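Fibrillarin-like rRNA/tRNA 2'-O-methyltransferase (Methanocaldococcus jannaschii, PDB 1FBN) probably uses S-adenosyl-L-methionine to methylate ribose 2'-hydroxyls of rRNA and tRNA at sites chosen by a guide RNA within box C/D ribonucleoprotein particles. Local coordinates at residues A[25-39]-A[46-60]. Numbering follows the deposited sequence.
Sequences IATKSIVKGKKVYDE and DEEYRIWNPNKSKLA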
ATOM      1  N   ILE A  25      -2.997   1.229 -14.913  1.00 20.59           N
ATOM      2  CA  ILE A  25      -2.648  -0.051 -14.293  1.00 20.88           C
ATOM      3  C   ILE A  25      -3.873  -0.707 -13.682  1.00 20.81           C
ATOM      4  O   ILE A  25      -4.872  -0.046 -13.402  1.00 20.21           O
ATOM      5  CB  ILE A  25      -1.563   0.080 -13.192  1.00 21.88           C
ATOM      6  CG1 ILE A  25      -2.050   0.998 -12.069  1.00 18.76           C
ATOM      7  CG2 ILE A  25      -0.228   0.533 -13.801  1.00 18.29           C
ATOM      8  CD1 ILE A  25      -1.100   1.048 -10.884  1.00 22.26           C
ATOM      9  N   ALA A  26      -3.778  -2.010 -13.444  1.00 19.80           N
ATOM     10  CA  ALA A  26      -4.892  -2.753 -12.879  1.00 20.19           C
ATOM     11  C   ALA A  26      -4.427  -4.008 -12.158  1.00 20.23           C
ATOM     12  O   ALA A  26      -3.255  -4.385 -12.223  1.00 19.97           O
ATOM     13  CB  ALA A  26      -5.877  -3.127 -13.992  1.00 19.87           C
ATOM     14  N   THR A  27      -5.347  -4.614 -11.416  1.00 19.68           N
ATOM     15  CA  THR A  27      -5.071  -5.861 -10.718  1.00 20.08           C
ATOM     16  C   THR A  27      -6.140  -6.866 -11.156  1.00 21.27           C
ATOM     17  O   THR A  27      -7.216  -6.483 -11.635  1.00 21.16           O
ATOM     18  CB  THR A  27      -5.079  -5.703  -9.172  1.00 18.23           C
ATOM     19  OG1 THR A  27      -6.303  -5.100  -8.748  1.00 18.86           O
ATOM     20  CG2 THR A  27      -3.904  -4.855  -8.706  1.00 18.73           C
ATOM     21  N   LYS A  28      -5.805  -8.148 -11.069  1.00 20.53           N
ATOM     22  CA  LYS A  28      -6.725  -9.213 -11.438  1.00 23.11           C
ATOM     23  C   LYS A  28      -7.608  -9.493 -10.214  1.00 23.95           C
ATOM     24  O   LYS A  28      -7.134  -9.996  -9.194  1.00 22.81           O
ATOM     25  CB  LYS A  28      -5.924 -10.449 -11.842  1.00 25.09           C
ATOM     26  CG  LYS A  28      -6.734 -11.547 -12.480  1.00 30.03           C
ATOM     27  CD  LYS A  28      -5.826 -12.677 -12.925  1.00 31.60           C
ATOM     28  CE  LYS A  28      -4.897 -12.235 -14.036  1.00 32.41           C
ATOM     29  NZ  LYS A  28      -4.016 -13.350 -14.483  1.00 35.13           N
ATOM     30  N   SER A  29      -8.882  -9.121 -10.315  1.00 24.78           N
ATOM     31  CA  SER A  29      -9.848  -9.284  -9.223  1.00 25.74           C
ATOM     32  C   SER A  29     -10.001 -10.698  -8.652  1.00 26.02           C
ATOM     33  O   SER A  29     -10.105 -11.672  -9.405  1.00 26.09           O
ATOM     34  CB  SER A  29     -11.219  -8.763  -9.672  1.00 24.84           C
ATOM     35  OG  SER A  29     -12.190  -8.895  -8.646  1.00 23.67           O
ATOM     36  N   ILE A  30      -9.998 -10.805  -7.323  1.00 24.94           N
ATOM     37  CA  ILE A  30     -10.186 -12.099  -6.663  1.00 26.76           C
ATOM     38  C   ILE A  30     -11.655 -12.317  -6.248  1.00 26.36           C
ATOM     39  O   ILE A  30     -12.002 -13.352  -5.684  1.00 27.85           O
ATOM     40  CB  ILE A  30      -9.250 -12.308  -5.440  1.00 25.16           C
ATOM     41  CG1 ILE A  30      -9.479 -11.224  -4.388  1.00 25.25           C
ATOM     42  CG2 ILE A  30      -7.798 -12.380  -5.890  1.00 22.55           C
ATOM     43  CD1 ILE A  30      -8.775 -11.495  -3.075  1.00 27.34           C
ATOM     44  N   VAL A  31     -12.495 -11.314  -6.493  1.00 27.86           N
ATOM     45  CA  VAL A  31     -13.933 -11.388  -6.206  1.00 30.39           C
ATOM     46  C   VAL A  31     -14.639 -10.801  -7.426  1.00 31.13           C
ATOM     47  O   VAL A  31     -14.984  -9.615  -7.463  1.00 32.14           O
ATOM     48  CB  VAL A  31     -14.347 -10.587  -4.946  1.00 29.65           C
ATOM     49  CG1 VAL A  31     -15.853 -10.719  -4.717  1.00 27.30           C
ATOM     50  CG2 VAL A  31     -13.594 -11.091  -3.729  1.00 29.41           C
ATOM     51  N   LYS A  32     -14.837 -11.644  -8.430  1.00 32.86           N
ATOM     52  CA  LYS A  32     -15.462 -11.230  -9.679  1.00 34.41           C
ATOM     53  C   LYS A  32     -16.935 -10.856  -9.561  1.00 34.62           C
ATOM     54  O   LYS A  32     -17.678 -11.415  -8.747  1.00 33.73           O
ATOM     55  CB  LYS A  32     -15.225 -12.298 -10.742  1.00 36.77           C
ATOM     56  CG  LYS A  32     -13.742 -12.665 -10.834  1.00 46.12           C
ATOM     57  CD  LYS A  32     -13.394 -13.638 -11.948  1.00 51.13           C
ATOM     58  CE  LYS A  32     -14.103 -14.973 -11.809  1.00 55.34           C
ATOM     59  NZ  LYS A  32     -15.554 -14.880 -12.157  1.00 60.67           N
ATOM     60  N   GLY A  33     -17.329  -9.866 -10.354  1.00 35.23           N
ATOM     61  CA  GLY A  33     -18.699  -9.390 -10.343  1.00 36.05           C
ATOM     62  C   GLY A  33     -18.929  -8.348  -9.266  1.00 36.64           C
ATOM     63  O   GLY A  33     -20.074  -8.025  -8.939  1.00 38.03           O
ATOM     64  N   LYS A  34     -17.844  -7.807  -8.718  1.00 35.63           N
ATOM     65  CA  LYS A  34     -17.955  -6.803  -7.669  1.00 35.44           C
ATOM     66  C   LYS A  34     -17.039  -5.607  -7.867  1.00 35.54           C
ATOM     67  O   LYS A  34     -15.859  -5.753  -8.192  1.00 34.81           O
ATOM     68  CB  LYS A  34     -17.662  -7.427  -6.297  1.00 35.81           C
ATOM     69  CG  LYS A  34     -17.895  -6.486  -5.108  1.00 36.58           C
ATOM     70  CD  LYS A  34     -17.410  -7.102  -3.796  1.00 38.10           C
ATOM     71  CE  LYS A  34     -17.990  -6.394  -2.574  1.00 39.23           C
ATOM     72  NZ  LYS A  34     -17.698  -4.934  -2.550  1.00 42.00           N
ATOM     73  N   LYS A  35     -17.609  -4.418  -7.706  1.00 34.34           N
ATOM     74  CA  LYS A  35     -16.847  -3.185  -7.791  1.00 33.42           C
ATOM     75  C   LYS A  35     -16.744  -2.674  -6.357  1.00 33.87           C
ATOM     76  O   LYS A  35     -17.759  -2.498  -5.675  1.00 33.60           O
ATOM     77  CB  LYS A  35     -17.543  -2.154  -8.681  1.00 32.89           C
ATOM     78  CG  LYS A  35     -17.437  -2.456 -10.164  1.00 33.46           C
ATOM     79  CD  LYS A  35     -17.917  -1.287 -11.001  1.00 33.73           C
ATOM     80  CE  LYS A  35     -17.797  -1.585 -12.488  1.00 34.66           C
ATOM     81  NZ  LYS A  35     -18.166  -0.400 -13.308  1.00 34.40           N
ATOM     82  N   VAL A  36     -15.514  -2.515  -5.882  1.00 32.67           N
ATOM     83  CA  VAL A  36     -15.265  -2.040  -4.527  1.00 29.65           C
ATOM     84  C   VAL A  36     -15.585  -0.554  -4.382  1.00 30.31           C
ATOM     85  O   VAL A  36     -16.286  -0.155  -3.450  1.00 29.91           O
ATOM     86  CB  VAL A  36     -13.793  -2.299  -4.110  1.00 28.87           C
ATOM     87  CG1 VAL A  36     -13.516  -1.731  -2.722  1.00 27.15           C
ATOM     88  CG2 VAL A  36     -13.502  -3.789  -4.135  1.00 25.78           C
ATOM     89  N   TYR A  37     -15.100   0.251  -5.326  1.00 30.51           N
ATOM     90  CA  TYR A  37     -15.308   1.699  -5.293  1.00 31.13           C
ATOM     91  C   TYR A  37     -15.688   2.300  -6.650  1.00 31.92           C
ATOM     92  O   TYR A  37     -15.251   3.399  -7.004  1.00 30.68           O
ATOM     93  CB  TYR A  37     -14.058   2.392  -4.729  1.00 29.84           C
ATOM     94  CG  TYR A  37     -12.784   2.181  -5.533  1.00 29.43           C
ATOM     95  CD1 TYR A  37     -12.086   0.970  -5.481  1.00 27.32           C
ATOM     96  CD2 TYR A  37     -12.265   3.208  -6.326  1.00 28.53           C
ATOM     97  CE1 TYR A  37     -10.897   0.792  -6.201  1.00 26.76           C
ATOM     98  CE2 TYR A  37     -11.081   3.042  -7.046  1.00 28.94           C
ATOM     99  CZ  TYR A  37     -10.401   1.837  -6.980  1.00 26.54           C
ATOM    100  OH  TYR A  37      -9.232   1.692  -7.692  1.00 25.13           O
ATOM    101  N   ASP A  38     -16.521   1.574  -7.390  1.00 34.09           N
ATOM    102  CA  ASP A  38     -16.991   1.989  -8.711  1.00 36.45           C
ATOM    103  C   ASP A  38     -15.842   2.218  -9.704  1.00 34.45           C
ATOM    104  O   ASP A  38     -15.871   3.138 -10.523  1.00 34.39           O
ATOM    105  CB  ASP A  38     -17.893   3.230  -8.599  1.00 40.78           C
ATOM    106  CG  ASP A  38     -18.859   3.367  -9.774  1.00 45.15           C
ATOM    107  OD1 ASP A  38     -19.685   2.448  -9.982  1.00 45.14           O
ATOM    108  OD2 ASP A  38     -18.792   4.395 -10.483  1.00 46.08           O
ATOM    109  N   GLU A  39     -14.829   1.363  -9.619  1.00 33.31           N
ATOM    110  CA  GLU A  39     -13.676   1.434 -10.513  1.00 32.82           C
ATOM    111  C   GLU A  39     -14.064   0.839 -11.860  1.00 30.76           C
ATOM    112  O   GLU A  39     -15.025   0.074 -11.945  1.00 30.33           O
ATOM    113  CB  GLU A  39     -12.497   0.641  -9.934  1.00 32.84           C
ATOM    114  CG  GLU A  39     -12.789  -0.088  -8.616  1.00 37.88           C
ATOM    115  CD  GLU A  39     -13.450  -1.441  -8.784  1.00 35.25           C
ATOM    116  OE1 GLU A  39     -13.797  -1.809  -9.921  1.00 44.88           O
ATOM    117  OE2 GLU A  39     -13.607  -2.151  -7.771  1.00 29.23           O
ATOM    118  N   ASP A  46     -13.461 -14.827 -18.201  1.00 38.57           N
ATOM    119  CA  ASP A  46     -13.850 -14.901 -16.798  1.00 42.15           C
ATOM    120  C   ASP A  46     -13.026 -14.000 -15.881  1.00 40.54           C
ATOM    121  O   ASP A  46     -13.461 -13.668 -14.780  1.00 40.72           O
ATOM    122  CB  ASP A  46     -13.847 -16.351 -16.304  1.00 46.99           C
ATOM    123  CG  ASP A  46     -15.097 -17.116 -16.735  1.00 52.60           C
ATOM    124  OD1 ASP A  46     -16.210 -16.540 -16.668  1.00 52.58           O
ATOM    125  OD2 ASP A  46     -14.967 -18.290 -17.143  1.00 56.36           O
ATOM    126  N   GLU A  47     -11.858 -13.575 -16.354  1.00 37.57           N
ATOM    127  CA  GLU A  47     -10.977 -12.694 -15.588  1.00 34.63           C
ATOM    128  C   GLU A  47     -11.483 -11.253 -15.621  1.00 30.91           C
ATOM    129  O   GLU A  47     -11.975 -10.781 -16.646  1.00 30.23           O
ATOM    130  CB  GLU A  47      -9.561 -12.728 -16.170  1.00 38.44           C
ATOM    131  CG  GLU A  47      -8.909 -14.101 -16.184  1.00 48.02           C
ATOM    132  CD  GLU A  47      -8.200 -14.443 -14.883  1.00 53.52           C
ATOM    133  OE1 GLU A  47      -8.823 -14.334 -13.800  1.00 56.37           O
ATOM    134  OE2 GLU A  47      -7.010 -14.831 -14.950  1.00 55.08           O
ATOM    135  N   GLU A  48     -11.363 -10.560 -14.496  1.00 28.39           N
ATOM    136  CA  GLU A  48     -11.784  -9.169 -14.408  1.00 26.52           C
ATOM    137  C   GLU A  48     -10.633  -8.304 -13.911  1.00 26.14           C
ATOM    138  O   GLU A  48     -10.136  -8.499 -12.804  1.00 27.56           O
ATOM    139  CB  GLU A  48     -12.996  -9.021 -13.484  1.00 28.64           C
ATOM    140  CG  GLU A  48     -14.298  -9.532 -14.093  1.00 32.83           C
ATOM    141  CD  GLU A  48     -15.527  -9.282 -13.224  1.00 35.92           C
ATOM    142  OE1 GLU A  48     -15.442  -8.509 -12.245  1.00 34.92           O
ATOM    143  OE2 GLU A  48     -16.594  -9.860 -13.532  1.00 39.85           O
ATOM    144  N   TYR A  49     -10.171  -7.391 -14.756  1.00 24.14           N
ATOM    145  CA  TYR A  49      -9.084  -6.498 -14.385  1.00 23.19           C
ATOM    146  C   TYR A  49      -9.667  -5.193 -13.862  1.00 22.10           C
ATOM    147  O   TYR A  49     -10.399  -4.502 -14.568  1.00 23.31           O
ATOM    148  CB  TYR A  49      -8.164  -6.237 -15.580  1.00 22.51           C
ATOM    149  CG  TYR A  49      -7.438  -7.473 -16.057  1.00 23.34           C
ATOM    150  CD1 TYR A  49      -8.002  -8.309 -17.022  1.00 24.94           C
ATOM    151  CD2 TYR A  49      -6.187  -7.811 -15.544  1.00 22.80           C
ATOM    152  CE1 TYR A  49      -7.339  -9.453 -17.463  1.00 25.82           C
ATOM    153  CE2 TYR A  49      -5.514  -8.951 -15.979  1.00 25.28           C
ATOM    154  CZ  TYR A  49      -6.095  -9.768 -16.940  1.00 26.70           C
ATOM    155  OH  TYR A  49      -5.430 -10.889 -17.381  1.00 29.04           O
ATOM    156  N   ARG A  50      -9.376  -4.889 -12.601  1.00 22.29           N
ATOM    157  CA  ARG A  50      -9.878  -3.678 -11.965  1.00 21.43           C
ATOM    158  C   ARG A  50      -8.916  -2.517 -12.146  1.00 22.11           C
ATOM    159  O   ARG A  50      -7.781  -2.568 -11.669  1.00 23.87           O
ATOM    160  CB  ARG A  50     -10.108  -3.906 -10.469  1.00 20.50           C
ATOM    161  CG  ARG A  50     -11.115  -4.981 -10.134  1.00 21.09           C
ATOM    162  CD  ARG A  50     -11.628  -4.793  -8.719  1.00 24.11           C
ATOM    163  NE  ARG A  50     -10.566  -4.963  -7.743  1.00 26.07           N
ATOM    164  CZ  ARG A  50     -10.323  -4.145  -6.723  1.00 23.63           C
ATOM    165  NH1 ARG A  50     -11.065  -3.065  -6.511  1.00 21.61           N
ATOM    166  NH2 ARG A  50      -9.321  -4.418  -5.905  1.00 23.51           N
ATOM    167  N   ILE A  51      -9.371  -1.472 -12.833  1.00 22.23           N
ATOM    168  CA  ILE A  51      -8.550  -0.288 -13.060  1.00 22.74           C
ATOM    169  C   ILE A  51      -8.235   0.341 -11.705  1.00 22.18           C
ATOM    170  O   ILE A  51      -9.133   0.724 -10.958  1.00 22.69           O
ATOM    171  CB  ILE A  51      -9.267   0.726 -13.985  1.00 24.12           C
ATOM    172  CG1 ILE A  51      -9.488   0.108 -15.373  1.00 24.15           C
ATOM    173  CG2 ILE A  51      -8.476   2.022 -14.088  1.00 23.27           C
ATOM    174  CD1 ILE A  51      -8.227  -0.384 -16.066  1.00 24.94           C
ATOM    175  N   TRP A  52      -6.943   0.394 -11.397  1.00 22.15           N
ATOM    176  CA  TRP A  52      -6.417   0.922 -10.138  1.00 21.33           C
ATOM    177  C   TRP A  52      -6.195   2.437 -10.227  1.00 19.74           C
ATOM    178  O   TRP A  52      -5.144   2.896 -10.674  1.00 18.95           O
ATOM    179  CB  TRP A  52      -5.103   0.192  -9.848  1.00 20.55           C
ATOM    180  CG  TRP A  52      -4.616   0.215  -8.432  1.00 21.05           C
ATOM    181  CD1 TRP A  52      -5.143   0.908  -7.375  1.00 20.12           C
ATOM    182  CD2 TRP A  52      -3.473  -0.483  -7.926  1.00 21.63           C
ATOM    183  NE1 TRP A  52      -4.390   0.685  -6.243  1.00 19.52           N
ATOM    184  CE2 TRP A  52      -3.360  -0.165  -6.554  1.00 20.59           C
ATOM    185  CE3 TRP A  52      -2.530  -1.347  -8.504  1.00 20.49           C
ATOM    186  CZ2 TRP A  52      -2.338  -0.681  -5.747  1.00 20.31           C
ATOM    187  CZ3 TRP A  52      -1.513  -1.862  -7.699  1.00 21.18           C
ATOM    188  CH2 TRP A  52      -1.428  -1.525  -6.335  1.00 20.55           C
ATOM    189  N   ASN A  53      -7.180   3.199  -9.765  1.00 21.62           N
ATOM    190  CA  ASN A  53      -7.149   4.663  -9.811  1.00 23.39           C
ATOM    191  C   ASN A  53      -6.112   5.335  -8.892  1.00 22.72           C
ATOM    192  O   ASN A  53      -6.229   5.277  -7.667  1.00 24.61           O
ATOM    193  CB  ASN A  53      -8.557   5.199  -9.505  1.00 24.49           C
ATOM    194  CG  ASN A  53      -8.735   6.671  -9.870  1.00 27.42           C
ATOM    195  OD1 ASN A  53      -7.769   7.411 -10.062  1.00 26.78           O
ATOM    196  ND2 ASN A  53      -9.987   7.099  -9.963  1.00 28.13           N
ATOM    197  N   PRO A  54      -5.099   6.005  -9.479  1.00 21.46           N
ATOM    198  CA  PRO A  54      -4.045   6.697  -8.727  1.00 21.43           C
ATOM    199  C   PRO A  54      -4.560   7.897  -7.932  1.00 21.58           C
ATOM    200  O   PRO A  54      -3.906   8.356  -7.000  1.00 21.22           O
ATOM    201  CB  PRO A  54      -3.070   7.128  -9.824  1.00 22.77           C
ATOM    202  CG  PRO A  54      -3.950   7.298 -11.019  1.00 21.68           C
ATOM    203  CD  PRO A  54      -4.839   6.090 -10.927  1.00 22.16           C
ATOM    204  N   ASN A  55      -5.721   8.416  -8.320  1.00 23.20           N
ATOM    205  CA  ASN A  55      -6.333   9.547  -7.626  1.00 24.79           C
ATOM    206  C   ASN A  55      -7.027   9.069  -6.350  1.00 26.02           C
ATOM    207  O   ASN A  55      -7.364   9.870  -5.478  1.00 29.00           O
ATOM    208  CB  ASN A  55      -7.362  10.235  -8.526  1.00 25.87           C
ATOM    209  CG  ASN A  55      -6.738  10.875  -9.743  1.00 27.65           C
ATOM    210  OD1 ASN A  55      -6.070  11.902  -9.641  1.00 32.29           O
ATOM    211  ND2 ASN A  55      -6.960  10.275 -10.908  1.00 29.23           N
ATOM    212  N   LYS A  56      -7.253   7.761  -6.259  1.00 27.54           N
ATOM    213  CA  LYS A  56      -7.919   7.153  -5.110  1.00 26.50           C
ATOM    214  C   LYS A  56      -7.018   6.221  -4.297  1.00 25.05           C
ATOM    215  O   LYS A  56      -7.372   5.828  -3.189  1.00 26.39           O
ATOM    216  CB  LYS A  56      -9.177   6.406  -5.571  1.00 28.04           C
ATOM    217  CG  LYS A  56     -10.420   7.285  -5.675  1.00 35.55           C
ATOM    218  CD  LYS A  56     -10.195   8.493  -6.575  1.00 45.27           C
ATOM    219  CE  LYS A  56     -11.150   9.643  -6.248  1.00 50.35           C
ATOM    220  NZ  LYS A  56     -10.782  10.914  -6.954  1.00 50.54           N
ATOM    221  N   SER A  57      -5.846   5.897  -4.838  1.00 22.90           N
ATOM    222  CA  SER A  57      -4.900   5.006  -4.172  1.00 19.47           C
ATOM    223  C   SER A  57      -3.463   5.513  -4.289  1.00 19.52           C
ATOM    224  O   SER A  57      -2.920   5.617  -5.391  1.00 18.84           O
ATOM    225  CB  SER A  57      -5.009   3.598  -4.765  1.00 17.82           C
ATOM    226  OG  SER A  57      -4.033   2.719  -4.222  1.00 19.52           O
ATOM    227  N   LYS A  58      -2.844   5.802  -3.148  1.00 17.28           N
ATOM    228  CA  LYS A  58      -1.470   6.299  -3.119  1.00 18.99           C
ATOM    229  C   LYS A  58      -0.460   5.294  -3.687  1.00 20.50           C
ATOM    230  O   LYS A  58       0.574   5.688  -4.237  1.00 19.51           O
ATOM    231  CB  LYS A  58      -1.069   6.697  -1.695  1.00 18.86           C
ATOM    232  CG  LYS A  58      -1.881   7.846  -1.114  1.00 19.49           C
ATOM    233  CD  LYS A  58      -1.353   8.259   0.254  1.00 22.81           C
ATOM    234  CE  LYS A  58      -2.310   9.209   0.950  1.00 24.75           C
ATOM    235  NZ  LYS A  58      -3.622   8.544   1.220  1.00 28.58           N
ATOM    236  N   LEU A  59      -0.751   4.001  -3.539  1.00 18.24           N
ATOM    237  CA  LEU A  59       0.130   2.959  -4.059  1.00 17.57           C
ATOM    238  C   LEU A  59       0.065   2.965  -5.591  1.00 17.64           C
ATOM    239  O   LEU A  59       1.095   2.853  -6.262  1.00 16.91           O
ATOM    240  CB  LEU A  59      -0.258   1.591  -3.487  1.00 16.74           C
ATOM    241  CG  LEU A  59       0.622   0.403  -3.874  1.00 16.72           C
ATOM    242  CD1 LEU A  59       2.094   0.732  -3.646  1.00 17.83           C
ATOM    243  CD2 LEU A  59       0.212  -0.821  -3.072  1.00 16.86           C
ATOM    244  N   ALA A  60      -1.139   3.132  -6.143  1.00 17.18           N
ATOM    245  CA  ALA A  60      -1.307   3.203  -7.596  1.00 16.67           C
ATOM    246  C   ALA A  60      -0.590   4.454  -8.111  1.00 17.36           C
ATOM    247  O   ALA A  60       0.059   4.421  -9.154  1.00 17.88           O
ATOM    248  CB  ALA A  60      -2.779   3.260  -7.966  1.00 16.51           C
TER
HETATM  249  O   HOH W   1      -4.710   3.494 -13.480  1.00 23.14           O
HETATM  250  O   HOH W   2     -14.220  -7.298  -9.987  1.00 26.10           O
HETATM  251  O   HOH W   3     -10.310 -12.116 -12.280  1.00 26.42           O
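Strands 25-28 and 47-51 pair antiparallel in the N-terminal five-stranded sheet of this fibrillarin-family protein, with Thr-27 and Arg-50 as the hydrogen-bonded pair: Arg-50 N to Thr-27 O is 2.9 Å, Thr-27 N to Arg-50 O 3.2 Å. Trp-52 N to Ile-25 O and Ser-29 N to Glu-48 O extend the ladder at its two ends. Among the charged groups, a bend at chi3 (-64°) turns the Arg-50 guanidinium edge-on to Glu-39, and NH1 forms a salt bridge with Glu-39 OE2 at 3.0 Å. That oxygen lies in the guanidinium plane, yet NH1 and Val-36 N meet it from opposite faces of the carboxylate. Replacing Glu-39 by alanine is likely to leave Arg-50 NH1 without this charged mate and the loop amide of Val-36 without its acceptor. Arg-50 NH2 makes a salt bridge with Asp-94 OD2 on helix 87-95, joining the sheet to the Rossmann-like methyltransferase domain. Apolar packing gathers at Trp-52: Ile-25 CD1 reaches CE3 at 3.7 Å, Thr-27 CG2 touches the same atom, and Ala-60 CB lies over one face of the indole, offset toward its rim. In the loop after strand 25-28, Gly-33 N donates to Glu-48 OE1 on the syn side, tilted 34° out of the carboxylate plane, 3.0 Å away and nearly straight at 176°.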